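Local coordinates for sortase (Streptomyces avermitilis, PDB 5GO5), which is a class E sortase, a cysteine transpeptidase that probably cleaves sorting signals and joins surface proteins to the cell wall, at residues A[63-71]-A[77-85]; A[88-96]-A[122-131]. All coordinates share one frame; numbering follows the deposited sequence.

Contact 1: A[63-71]-A[77-85]; sequences WNKPVLEGT and KKGLGHYAN
The Tyr83 ring takes the methyl CG2 of Thr71 over the centre of one face, a CH-pi contact with CG2 3.8 Å from the ring centroid and 8° off its normal. Lys65 CG lies over one face of the Trp63 indole, toward the rim, and Leu80 CD1 reaches Trp63 CH2 obliquely at 4.0 Å. The His82 ring is met at its edge: ND1 donates to Glu69 OE1 at 2.6 Å, within the ring plane and on the syn lone pair of the oxygen. The two side chains lie side by side, each with CG anti to the backbone N, and Glu69 bends at chi2 (66°) to turn OE1 to the imidazole; ring and carboxylate planes are 16° apart. Glu69 OE2 takes a water that also donates to Ala84 O. His82 NE2 is hydrogen-bonded to Ala87 O, so with ND1 on Glu69 both ring nitrogens are held. The backbones pair in parallel: Leu68 N donates to Leu80 O at 2.9 Å, and Leu68 O accepts from His82 N at 2.8 Å. Strands 65-69 and 80-82, linked by helix 73-76, form a beta-alpha-beta unit of the sortase sheet, with strand 50-55 flanking the first strand and strand 93-98 the second.

Contact 2: A[88-96]-A[122-131]; sequences RLGQKGNFA and LTDGTTWFTY. With SO4 (sulfate ion), chain D.
A type II beta turn, Arg88 to Gln91, leads into strand 93-98 and here meets the hairpin of strands 119-123 and 127-140. Leu89 projects from the turn with CG anti to its own backbone nitrogen (chi1 -180°), which carries both methyl branches toward the hairpin. Its CG sits over one face of the Phe129 ring, 3.9 Å from the centroid in a CH-pi contact; Thr127 CG2 covers the opposite face. The CD1 branch reaches Leu122 CB at 3.9 Å and also lies at the edge of the Tyr131 ring. Gly90 CA comes within 3.7 Å of Phe129 CE2, and the positive phi at this turn position favours glycine. Within the sortase beta barrel, Phe95 of strand 93-98 adds to the same apolar cluster: its CE2 meets Leu122 CD2 at 3.9 Å, the two side chains coming from opposite directions. One direct polar bond joins the segments: Gly90 N donates to Tyr131 OH at 2.9 Å, though the N-H...O angle is only 135°. Tyr131 OH in turn donates to a water, whose oxygen is 2.6 Å from OH and which donates to Gln91 O. Lys92 NZ extends to a sulfate, probably from the crystallisation liquor, that Arg162 also binds.

Overall arrangement
The two contacts follow one another along the chain, contact 1 closing before contact 2 opens, and their centres lie 13 Å apart. They share one mixed sheet: strands 80-82 and 93-98 are antiparallel neighbours in it, and Tyr83 N probably hydrogen-bonds to Ala96 O across that boundary. The rings of His82 and Phe95 meet with planes about 20° apart, while Val67 CG2 packs on Leu122 CD2, so side chains of the two contacts touch one another inside the barrel. Contact 1 lies nearer the active site, Leu80 being about 7 Å (side chain to side chain) from His100, a predicted catalytic residue; contact 2 lies away from the annotated sites.

Contact 1: A[63-71]-A[77-85]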
ATOM      1  N   TRP A  63      -5.228  11.068  -7.774  1.00 14.84           N
ATOM      2  CA  TRP A  63      -5.578  10.022  -6.783  1.00 14.26           C
ATOM      3  C   TRP A  63      -4.718  10.253  -5.538  1.00 13.90           C
ATOM      4  O   TRP A  63      -3.489  10.324  -5.607  1.00 13.33           O
ATOM      5  CB  TRP A  63      -5.349   8.657  -7.370  1.00 13.71           C
ATOM      6  CG  TRP A  63      -5.903   7.499  -6.587  1.00 13.63           C
ATOM      7  CD1 TRP A  63      -7.024   6.797  -6.861  1.00 14.15           C
ATOM      8  CD2 TRP A  63      -5.219   6.790  -5.517  1.00 12.94           C
ATOM      9  NE1 TRP A  63      -7.122   5.707  -5.992  1.00 14.95           N
ATOM     10  CE2 TRP A  63      -6.032   5.698  -5.159  1.00 14.02           C
ATOM     11  CE3 TRP A  63      -4.025   7.006  -4.821  1.00 13.35           C
ATOM     12  CZ2 TRP A  63      -5.665   4.773  -4.153  1.00 14.13           C
ATOM     13  CZ3 TRP A  63      -3.663   6.105  -3.807  1.00 13.21           C
ATOM     14  CH2 TRP A  63      -4.476   4.992  -3.509  1.00 13.08           C
ATOM     15  N   ASN A  64      -5.392  10.403  -4.391  1.00 13.83           N
ATOM     16  CA  ASN A  64      -4.705  10.695  -3.137  1.00 14.13           C
ATOM     17  C   ASN A  64      -5.607  10.176  -2.003  1.00 14.70           C
ATOM     18  O   ASN A  64      -6.770  10.550  -1.926  1.00 14.34           O
ATOM     19  CB  ASN A  64      -4.368  12.191  -2.982  1.00 15.50           C
ATOM     20  CG  ASN A  64      -5.603  13.084  -2.794  1.00 14.99           C
ATOM     21  OD1 ASN A  64      -5.870  13.532  -1.693  1.00 15.73           O
ATOM     22  ND2 ASN A  64      -6.368  13.276  -3.841  1.00 15.65           N
ATOM     23  N   LYS A  65      -5.078   9.313  -1.150  1.00 12.88           N
ATOM     24  CA  LYS A  65      -5.889   8.696  -0.105  1.00 13.42           C
ATOM     25  C   LYS A  65      -5.185   8.723   1.207  1.00 12.74           C
ATOM     26  O   LYS A  65      -3.949   8.464   1.291  1.00 12.52           O
ATOM     27  CB  LYS A  65      -6.214   7.239  -0.429  1.00 14.05           C
ATOM     28  CG  LYS A  65      -6.869   7.003  -1.789  1.00 15.45           C
ATOM     29  CD  LYS A  65      -8.243   7.612  -1.912  1.00 16.29           C
ATOM     30  CE  LYS A  65      -8.653   7.587  -3.353  1.00 19.11           C
ATOM     31  NZ  LYS A  65     -10.047   8.122  -3.469  1.00 22.09           N
ATOM     32  N   PRO A  66      -5.931   9.015   2.279  1.00 12.41           N
ATOM     33  CA  PRO A  66      -5.357   8.917   3.577  1.00 12.38           C
ATOM     34  C   PRO A  66      -5.197   7.441   3.978  1.00 12.20           C
ATOM     35  O   PRO A  66      -6.015   6.608   3.586  1.00 12.51           O
ATOM     36  CB  PRO A  66      -6.417   9.584   4.480  1.00 13.26           C
ATOM     37  CG  PRO A  66      -7.688   9.246   3.798  1.00 13.41           C
ATOM     38  CD  PRO A  66      -7.393   9.290   2.340  1.00 13.65           C
ATOM     39  N   VAL A  67      -4.116   7.160   4.704  1.00 11.47           N
ATOM     40  CA  VAL A  67      -3.876   5.828   5.264  1.00 11.86           C
ATOM     41  C   VAL A  67      -4.037   5.949   6.763  1.00 11.69           C
ATOM     42  O   VAL A  67      -3.368   6.729   7.430  1.00 11.87           O
ATOM     43  CB  VAL A  67      -2.508   5.266   4.909  1.00 12.57           C
ATOM     44  CG1 VAL A  67      -2.417   3.808   5.374  1.00 13.14           C
ATOM     45  CG2 VAL A  67      -2.261   5.398   3.402  1.00 11.87           C
ATOM     46  N   LEU A  68      -4.940   5.124   7.292  1.00 11.33           N
ATOM     47  CA  LEU A  68      -5.284   5.112   8.684  1.00 12.76           C
ATOM     48  C   LEU A  68      -4.751   3.837   9.314  1.00 12.82           C
ATOM     49  O   LEU A  68      -4.619   2.821   8.646  1.00 11.93           O
ATOM     50  CB  LEU A  68      -6.816   5.146   8.852  1.00 14.22           C
ATOM     51  CG  LEU A  68      -7.493   6.495   8.602  1.00 16.12           C
ATOM     52  CD1 LEU A  68      -7.461   6.830   7.134  1.00 18.98           C
ATOM     53  CD2 LEU A  68      -8.938   6.446   9.074  1.00 17.91           C
ATOM     54  N   GLU A  69      -4.494   3.892  10.629  1.00 12.30           N
ATOM     55  CA  GLU A  69      -4.029   2.713  11.324  1.00 12.88           C
ATOM     56  C   GLU A  69      -5.158   1.749  11.601  1.00 13.55           C
ATOM     57  O   GLU A  69      -6.218   2.151  12.143  1.00 13.83           O
ATOM     58  CB  GLU A  69      -3.322   3.129  12.622  1.00 13.87           C
ATOM     59  CG  GLU A  69      -2.850   1.975  13.501  1.00 14.78           C
ATOM     60  CD  GLU A  69      -1.745   1.112  12.903  1.00 16.79           C
ATOM     61  OE1 GLU A  69      -1.573   1.084  11.662  1.00 16.84           O
ATOM     62  OE2 GLU A  69      -1.015   0.465  13.693  1.00 17.55           O
ATOM     63  N   GLY A  70      -4.946   0.480  11.284  1.00 12.70           N
ATOM     64  CA  GLY A  70      -5.970  -0.518  11.500  1.00 13.57           C
ATOM     65  C   GLY A  70      -6.753  -0.918  10.295  1.00 14.49           C
ATOM     66  O   GLY A  70      -6.770  -0.217   9.296  1.00 13.19           O
ATOM     67  N   THR A  71      -7.431  -2.058  10.380  1.00 14.21           N
ATOM     68  CA  THR A  71      -8.194  -2.583   9.263  1.00 14.52           C
ATOM     69  C   THR A  71      -9.610  -2.961   9.685  1.00 16.22           C
ATOM     70  O   THR A  71     -10.259  -3.745   8.990  1.00 18.23           O
ATOM     71  CB  THR A  71      -7.511  -3.768   8.573  1.00 15.57           C
ATOM     72  OG1 THR A  71      -7.171  -4.786   9.542  1.00 16.44           O
ATOM     73  CG2 THR A  71      -6.215  -3.309   7.868  1.00 14.65           C
ATOM     74  N   LYS A  77     -13.989   2.300   5.720  1.00 22.64           N
ATOM     75  CA  LYS A  77     -14.953   3.268   5.180  1.00 23.40           C
ATOM     76  C   LYS A  77     -14.430   4.704   5.014  1.00 24.86           C
ATOM     77  O   LYS A  77     -15.009   5.487   4.238  1.00 26.79           O
ATOM     78  CB  LYS A  77     -16.236   3.278   6.063  1.00 26.93           C
ATOM     79  CG  LYS A  77     -16.949   1.933   6.115  1.00 28.88           C
ATOM     80  CD  LYS A  77     -18.214   2.016   7.011  1.00 34.69           C
ATOM     81  CE  LYS A  77     -18.950   0.690   7.074  1.00 37.43           C
ATOM     82  N   LYS A  78     -13.354   5.068   5.706  1.00 23.71           N
ATOM     83  CA  LYS A  78     -12.797   6.406   5.703  1.00 24.27           C
ATOM     84  C   LYS A  78     -11.541   6.554   4.826  1.00 23.59           C
ATOM     85  O   LYS A  78     -11.096   7.664   4.571  1.00 24.00           O
ATOM     86  CB  LYS A  78     -12.379   6.805   7.112  1.00 27.79           C
ATOM     87  CG  LYS A  78     -13.496   6.758   8.133  1.00 29.66           C
ATOM     88  CD  LYS A  78     -12.905   7.125   9.474  1.00 31.91           C
ATOM     89  CE  LYS A  78     -13.880   6.926  10.599  1.00 33.63           C
ATOM     90  NZ  LYS A  78     -13.208   7.392  11.820  1.00 35.28           N
ATOM     91  N   GLY A  79     -10.932   5.443   4.450  1.00 19.68           N
ATOM     92  CA  GLY A  79      -9.684   5.500   3.689  1.00 19.22           C
ATOM     93  C   GLY A  79      -9.050   4.116   3.595  1.00 16.10           C
ATOM     94  O   GLY A  79      -9.688   3.112   3.764  1.00 17.00           O
ATOM     95  N   LEU A  80      -7.775   4.105   3.317  1.00 14.37           N
ATOM     96  CA  LEU A  80      -7.024   2.872   3.305  1.00 13.22           C
ATOM     97  C   LEU A  80      -6.630   2.537   4.739  1.00 13.88           C
ATOM     98  O   LEU A  80      -6.433   3.414   5.556  1.00 14.84           O
ATOM     99  CB  LEU A  80      -5.776   3.088   2.494  1.00 13.49           C
ATOM    100  CG  LEU A  80      -6.081   3.550   1.087  1.00 13.15           C
ATOM    101  CD1 LEU A  80      -4.803   3.729   0.322  1.00 13.45           C
ATOM    102  CD2 LEU A  80      -6.963   2.590   0.317  1.00 13.78           C
ATOM    103  N   GLY A  81      -6.476   1.251   5.031  1.00 11.52           N
ATOM    104  CA  GLY A  81      -6.132   0.818   6.380  1.00 11.46           C
ATOM    105  C   GLY A  81      -4.832   0.024   6.429  1.00 11.38           C
ATOM    106  O   GLY A  81      -4.658  -0.921   5.638  1.00 11.59           O
ATOM    107  N   HIS A  82      -3.951   0.403   7.340  1.00 11.07           N
ATOM    108  CA  HIS A  82      -2.715  -0.302   7.595  1.00 11.28           C
ATOM    109  C   HIS A  82      -2.947  -1.461   8.557  1.00 11.65           C
ATOM    110  O   HIS A  82      -3.459  -1.251   9.642  1.00 12.91           O
ATOM    111  CB  HIS A  82      -1.679   0.636   8.179  1.00 11.29           C
ATOM    112  CG  HIS A  82      -0.418  -0.027   8.591  1.00 11.51           C
ATOM    113  ND1 HIS A  82       0.014  -0.014   9.903  1.00 11.61           N
ATOM    114  CD2 HIS A  82       0.540  -0.659   7.877  1.00 11.33           C
ATOM    115  CE1 HIS A  82       1.171  -0.653   9.983  1.00 12.92           C
ATOM    116  NE2 HIS A  82       1.527  -1.023   8.768  1.00 11.51           N
ATOM    117  N   TYR A  83      -2.551  -2.670   8.142  1.00 11.59           N
ATOM    118  CA  TYR A  83      -2.553  -3.807   9.062  1.00 11.51           C
ATOM    119  C   TYR A  83      -1.657  -3.512  10.269  1.00 11.59           C
ATOM    120  O   TYR A  83      -0.454  -3.297  10.141  1.00 11.50           O
ATOM    121  CB  TYR A  83      -2.154  -5.103   8.363  1.00 11.76           C
ATOM    122  CG  TYR A  83      -3.177  -5.623   7.407  1.00 12.82           C
ATOM    123  CD1 TYR A  83      -3.187  -5.236   6.052  1.00 13.34           C
ATOM    124  CD2 TYR A  83      -4.120  -6.549   7.831  1.00 13.93           C
ATOM    125  CE1 TYR A  83      -4.123  -5.740   5.166  1.00 13.82           C
ATOM    126  CE2 TYR A  83      -5.075  -7.024   6.985  1.00 14.77           C
ATOM    127  CZ  TYR A  83      -5.063  -6.646   5.643  1.00 14.88           C
ATOM    128  OH  TYR A  83      -5.982  -7.180   4.808  1.00 17.18           O
ATOM    129  N   ALA A  84      -2.260  -3.505  11.467  1.00 11.97           N
ATOM    130  CA  ALA A  84      -1.596  -2.917  12.614  1.00 13.41           C
ATOM    131  C   ALA A  84      -0.453  -3.778  13.151  1.00 13.75           C
ATOM    132  O   ALA A  84       0.417  -3.299  13.865  1.00 16.17           O
ATOM    133  CB  ALA A  84      -2.622  -2.561  13.699  1.00 14.32           C
ATOM    134  N   ASN A  85      -0.446  -5.035  12.773  1.00 13.55           N
ATOM    135  CA  ASN A  85       0.620  -5.996  13.130  1.00 14.31           C
ATOM    136  C   ASN A  85       1.798  -6.003  12.151  1.00 14.70           C
ATOM    137  O   ASN A  85       2.717  -6.796  12.308  1.00 16.59           O
ATOM    138  CB  ASN A  85       0.054  -7.411  13.181  1.00 15.60           C
ATOM    139  CG  ASN A  85      -0.504  -7.868  11.871  1.00 16.52           C
ATOM    140  OD1 ASN A  85      -1.285  -7.143  11.224  1.00 17.12           O
ATOM    141  ND2 ASN A  85      -0.127  -9.055  11.439  1.00 19.28           N
TER
HETATM  142  O   HOH W   1       1.440  -0.523  13.188  1.00 19.17           O
HETATM  143  O   HOH W   2      -4.932  -4.644  11.559  1.00 17.63           O

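Contact 2: A[88-96]-A[122-131]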
ATOM      1  N   ARG A  88       5.848  -0.479  10.067  1.00 13.57           N
ATOM      2  CA  ARG A  88       5.538   0.915   9.800  1.00 14.03           C
ATOM      3  C   ARG A  88       6.157   1.391   8.499  1.00 13.23           C
ATOM      4  O   ARG A  88       6.969   0.742   7.873  1.00 12.81           O
ATOM      5  CB  ARG A  88       5.945   1.787  10.987  1.00 18.51           C
ATOM      6  CG  ARG A  88       5.107   1.427  12.209  1.00 22.36           C
ATOM      7  CD  ARG A  88       5.330   2.343  13.384  1.00 26.23           C
ATOM      8  NE  ARG A  88       6.697   2.821  13.497  1.00 28.56           N
ATOM      9  N   LEU A  89       5.704   2.568   8.067  1.00 12.50           N
ATOM     10  CA  LEU A  89       6.087   3.092   6.783  1.00 12.63           C
ATOM     11  C   LEU A  89       7.588   3.211   6.663  1.00 13.66           C
ATOM     12  O   LEU A  89       8.279   3.773   7.542  1.00 14.83           O
ATOM     13  CB  LEU A  89       5.353   4.414   6.571  1.00 13.44           C
ATOM     14  CG  LEU A  89       5.590   5.147   5.285  1.00 13.23           C
ATOM     15  CD1 LEU A  89       5.280   4.326   4.081  1.00 13.09           C
ATOM     16  CD2 LEU A  89       4.751   6.403   5.342  1.00 13.61           C
ATOM     17  N   GLY A  90       8.132   2.617   5.597  1.00 13.43           N
ATOM     18  CA  GLY A  90       9.542   2.646   5.288  1.00 13.41           C
ATOM     19  C   GLY A  90      10.411   1.659   6.028  1.00 14.66           C
ATOM     20  O   GLY A  90      11.602   1.556   5.756  1.00 15.60           O
ATOM     21  N   GLN A  91       9.826   0.874   6.929  1.00 14.15           N
ATOM     22  CA  GLN A  91      10.616   0.027   7.823  1.00 15.40           C
ATOM     23  C   GLN A  91      10.854  -1.356   7.230  1.00 14.67           C
ATOM     24  O   GLN A  91      10.172  -1.797   6.287  1.00 13.72           O
ATOM     25  CB  GLN A  91       9.915  -0.106   9.179  1.00 17.63           C
ATOM     26  CG  GLN A  91       9.682   1.212   9.889  1.00 22.00           C
ATOM     27  CD  GLN A  91      10.941   2.053   9.997  1.00 29.63           C
ATOM     28  OE1 GLN A  91      11.936   1.607  10.568  1.00 37.64           O
ATOM     29  NE2 GLN A  91      10.918   3.257   9.422  1.00 36.61           N
ATOM     30  N   LYS A  92      11.847  -2.051   7.778  1.00 14.14           N
ATOM     31  CA  LYS A  92      12.094  -3.411   7.401  1.00 14.75           C
ATOM     32  C   LYS A  92      10.898  -4.257   7.783  1.00 13.98           C
ATOM     33  O   LYS A  92      10.351  -4.109   8.897  1.00 14.91           O
ATOM     34  CB  LYS A  92      13.363  -3.948   8.066  1.00 17.65           C
ATOM     35  CG  LYS A  92      14.623  -3.290   7.537  1.00 20.04           C
ATOM     36  CD  LYS A  92      15.852  -3.847   8.237  1.00 24.47           C
ATOM     37  CE  LYS A  92      17.062  -3.004   7.890  1.00 27.82           C
ATOM     38  NZ  LYS A  92      18.174  -3.344   8.824  1.00 33.10           N
ATOM     39  N   GLY A  93      10.500  -5.122   6.862  1.00 12.28           N
ATOM     40  CA  GLY A  93       9.294  -5.931   7.009  1.00 12.13           C
ATOM     41  C   GLY A  93       8.411  -5.670   5.829  1.00 11.89           C
ATOM     42  O   GLY A  93       8.911  -5.516   4.686  1.00 12.23           O
ATOM     43  N   ASN A  94       7.107  -5.662   6.075  1.00 11.14           N
ATOM     44  CA  ASN A  94       6.111  -5.551   5.016  1.00 11.25           C
ATOM     45  C   ASN A  94       5.017  -4.601   5.497  1.00 11.25           C
ATOM     46  O   ASN A  94       4.186  -4.973   6.309  1.00 13.00           O
ATOM     47  CB  ASN A  94       5.567  -6.917   4.679  1.00 11.59           C
ATOM     48  CG  ASN A  94       4.616  -6.897   3.518  1.00 13.30           C
ATOM     49  OD1 ASN A  94       4.367  -5.843   2.903  1.00 12.87           O
ATOM     50  ND2 ASN A  94       4.045  -8.068   3.204  1.00 12.86           N
ATOM     51  N   PHE A  95       5.025  -3.375   4.967  1.00 10.35           N
ATOM     52  CA  PHE A  95       4.021  -2.348   5.277  1.00 10.51           C
ATOM     53  C   PHE A  95       2.776  -2.664   4.451  1.00 10.36           C
ATOM     54  O   PHE A  95       2.744  -2.431   3.270  1.00 10.73           O
ATOM     55  CB  PHE A  95       4.598  -0.978   4.945  1.00 10.80           C
ATOM     56  CG  PHE A  95       3.632   0.182   5.048  1.00 10.60           C
ATOM     57  CD1 PHE A  95       3.347   0.781   6.259  1.00 10.97           C
ATOM     58  CD2 PHE A  95       3.037   0.705   3.910  1.00 11.82           C
ATOM     59  CE1 PHE A  95       2.461   1.856   6.332  1.00 11.29           C
ATOM     60  CE2 PHE A  95       2.169   1.761   3.994  1.00 11.87           C
ATOM     61  CZ  PHE A  95       1.887   2.348   5.209  1.00 11.52           C
ATOM     62  N   ALA A  96       1.763  -3.217   5.107  1.00 10.07           N
ATOM     63  CA  ALA A  96       0.627  -3.757   4.384  1.00 10.95           C
ATOM     64  C   ALA A  96      -0.599  -2.896   4.565  1.00 10.55           C
ATOM     65  O   ALA A  96      -0.935  -2.490   5.678  1.00 10.26           O
ATOM     66  CB  ALA A  96       0.346  -5.157   4.855  1.00 11.56           C
ATOM     67  N   LEU A 122       4.220   7.401  -0.620  1.00 11.04           N
ATOM     68  CA  LEU A 122       3.610   7.895   0.592  1.00 11.93           C
ATOM     69  C   LEU A 122       4.387   9.005   1.223  1.00 12.95           C
ATOM     70  O   LEU A 122       5.626   9.055   1.140  1.00 12.46           O
ATOM     71  CB  LEU A 122       3.445   6.808   1.645  1.00 12.16           C
ATOM     72  CG  LEU A 122       2.493   5.684   1.241  1.00 11.93           C
ATOM     73  CD1 LEU A 122       3.209   4.495   0.630  1.00 12.77           C
ATOM     74  CD2 LEU A 122       1.592   5.233   2.388  1.00 12.22           C
ATOM     75  N   THR A 123       3.653   9.889   1.889  1.00 12.11           N
ATOM     76  CA  THR A 123       4.252  10.871   2.756  1.00 12.90           C
ATOM     77  C   THR A 123       3.711  10.708   4.173  1.00 12.66           C
ATOM     78  O   THR A 123       2.503  10.463   4.356  1.00 13.23           O
ATOM     79  CB  THR A 123       4.075  12.338   2.274  1.00 13.46           C
ATOM     80  OG1 THR A 123       4.566  13.218   3.289  1.00 15.63           O
ATOM     81  CG2 THR A 123       2.631  12.670   1.935  1.00 13.57           C
ATOM     82  N   ASP A 124       4.600  10.828   5.138  1.00 13.11           N
ATOM     83  CA  ASP A 124       4.214  10.914   6.575  1.00 15.03           C
ATOM     84  C   ASP A 124       4.263  12.348   7.094  1.00 17.00           C
ATOM     85  O   ASP A 124       4.173  12.561   8.307  1.00 17.42           O
ATOM     86  CB  ASP A 124       5.056  10.001   7.455  1.00 16.48           C
ATOM     87  CG  ASP A 124       6.529  10.344   7.445  1.00 16.80           C
ATOM     88  OD1 ASP A 124       6.900  11.336   6.822  1.00 16.71           O
ATOM     89  OD2 ASP A 124       7.340   9.542   7.981  1.00 20.70           O
ATOM     90  N   GLY A 125       4.467  13.304   6.205  1.00 16.27           N
ATOM     91  CA  GLY A 125       4.609  14.689   6.601  1.00 17.89           C
ATOM     92  C   GLY A 125       6.041  15.157   6.737  1.00 19.14           C
ATOM     93  O   GLY A 125       6.308  16.384   6.741  1.00 20.54           O
ATOM     94  N   THR A 126       6.947  14.206   6.870  1.00 17.76           N
ATOM     95  CA  THR A 126       8.406  14.479   6.987  1.00 18.17           C
ATOM     96  C   THR A 126       9.168  13.964   5.776  1.00 17.48           C
ATOM     97  O   THR A 126      10.084  14.648   5.258  1.00 16.19           O
ATOM     98  CB  THR A 126       8.941  13.852   8.249  1.00 20.48           C
ATOM     99  OG1 THR A 126       8.350  14.532   9.356  1.00 23.09           O
ATOM    100  CG2 THR A 126      10.454  13.965   8.372  1.00 20.83           C
ATOM    101  N   THR A 127       8.826  12.749   5.373  1.00 16.22           N
ATOM    102  CA  THR A 127       9.533  12.024   4.311  1.00 14.61           C
ATOM    103  C   THR A 127       8.591  11.502   3.241  1.00 14.04           C
ATOM    104  O   THR A 127       7.480  11.054   3.545  1.00 14.20           O
ATOM    105  CB  THR A 127      10.291  10.831   4.935  1.00 15.48           C
ATOM    106  OG1 THR A 127      11.160  11.296   5.997  1.00 16.63           O
ATOM    107  CG2 THR A 127      11.093  10.022   3.949  1.00 15.76           C
ATOM    108  N   TRP A 128       9.056  11.547   1.997  1.00 12.78           N
ATOM    109  CA  TRP A 128       8.431  10.909   0.894  1.00 12.78           C
ATOM    110  C   TRP A 128       9.089   9.563   0.671  1.00 13.48           C
ATOM    111  O   TRP A 128      10.287   9.500   0.481  1.00 13.98           O
ATOM    112  CB  TRP A 128       8.656  11.682  -0.390  1.00 13.17           C
ATOM    113  CG  TRP A 128       7.831  12.956  -0.503  1.00 13.40           C
ATOM    114  CD1 TRP A 128       8.277  14.228  -0.382  1.00 14.86           C
ATOM    115  CD2 TRP A 128       6.440  13.033  -0.799  1.00 14.29           C
ATOM    116  NE1 TRP A 128       7.234  15.125  -0.586  1.00 15.15           N
ATOM    117  CE2 TRP A 128       6.096  14.406  -0.854  1.00 14.59           C
ATOM    118  CE3 TRP A 128       5.458  12.078  -1.044  1.00 13.75           C
ATOM    119  CZ2 TRP A 128       4.809  14.832  -1.123  1.00 14.71           C
ATOM    120  CZ3 TRP A 128       4.190  12.506  -1.341  1.00 14.36           C
ATOM    121  CH2 TRP A 128       3.879  13.861  -1.363  1.00 14.05           C
ATOM    122  N   PHE A 129       8.277   8.515   0.629  1.00 11.52           N
ATOM    123  CA  PHE A 129       8.733   7.144   0.409  1.00 12.25           C
ATOM    124  C   PHE A 129       8.229   6.713  -0.939  1.00 11.86           C
ATOM    125  O   PHE A 129       7.007   6.718  -1.171  1.00 12.69           O
ATOM    126  CB  PHE A 129       8.131   6.224   1.495  1.00 11.13           C
ATOM    127  CG  PHE A 129       8.531   6.574   2.898  1.00 11.66           C
ATOM    128  CD1 PHE A 129       7.841   7.553   3.616  1.00 12.47           C
ATOM    129  CD2 PHE A 129       9.633   5.952   3.497  1.00 12.76           C
ATOM    130  CE1 PHE A 129       8.216   7.879   4.924  1.00 13.41           C
ATOM    131  CE2 PHE A 129      10.001   6.264   4.817  1.00 13.63           C
ATOM    132  CZ  PHE A 129       9.293   7.228   5.514  1.00 13.49           C
ATOM    133  N   THR A 130       9.125   6.264  -1.824  1.00 11.47           N
ATOM    134  CA  THR A 130       8.725   5.724  -3.099  1.00 11.28           C
ATOM    135  C   THR A 130       8.966   4.238  -3.117  1.00 11.76           C
ATOM    136  O   THR A 130      10.125   3.818  -3.071  1.00 11.67           O
ATOM    137  CB  THR A 130       9.505   6.354  -4.273  1.00 12.54           C
ATOM    138  OG1 THR A 130       9.249   7.764  -4.285  1.00 13.04           O
ATOM    139  CG2 THR A 130       9.072   5.793  -5.579  1.00 13.51           C
ATOM    140  N   TYR A 131       7.875   3.470  -3.205  1.00 10.78           N
ATOM    141  CA  TYR A 131       7.935   2.046  -3.405  1.00 11.39           C
ATOM    142  C   TYR A 131       7.707   1.702  -4.869  1.00 11.63           C
ATOM    143  O   TYR A 131       6.995   2.427  -5.579  1.00 11.67           O
ATOM    144  CB  TYR A 131       6.894   1.343  -2.544  1.00 10.68           C
ATOM    145  CG  TYR A 131       7.134   1.355  -1.062  1.00  9.86           C
ATOM    146  CD1 TYR A 131       6.739   2.428  -0.262  1.00 10.67           C
ATOM    147  CD2 TYR A 131       7.762   0.265  -0.410  1.00 10.92           C
ATOM    148  CE1 TYR A 131       6.923   2.418   1.127  1.00 11.52           C
ATOM    149  CE2 TYR A 131       7.937   0.256   0.971  1.00 10.64           C
ATOM    150  CZ  TYR A 131       7.530   1.327   1.738  1.00 10.42           C
ATOM    151  OH  TYR A 131       7.721   1.234   3.110  1.00 11.33           O
TER
HETATM  152  S   SO4 D 303      20.049  -0.755   6.443  1.00 41.00           S
HETATM  153  O1  SO4 D 303      19.519  -1.596   5.325  1.00 42.89           O
HETATM  154  O2  SO4 D 303      21.314  -0.132   5.966  1.00 40.99           O
HETATM  155  O3  SO4 D 303      20.231  -1.622   7.631  1.00 38.73           O
HETATM  156  O4  SO4 D 303      19.156   0.354   6.815  1.00 36.37           O
HETATM  157  O   HOH W   3       8.609  -1.023   4.107  1.00 11.31           O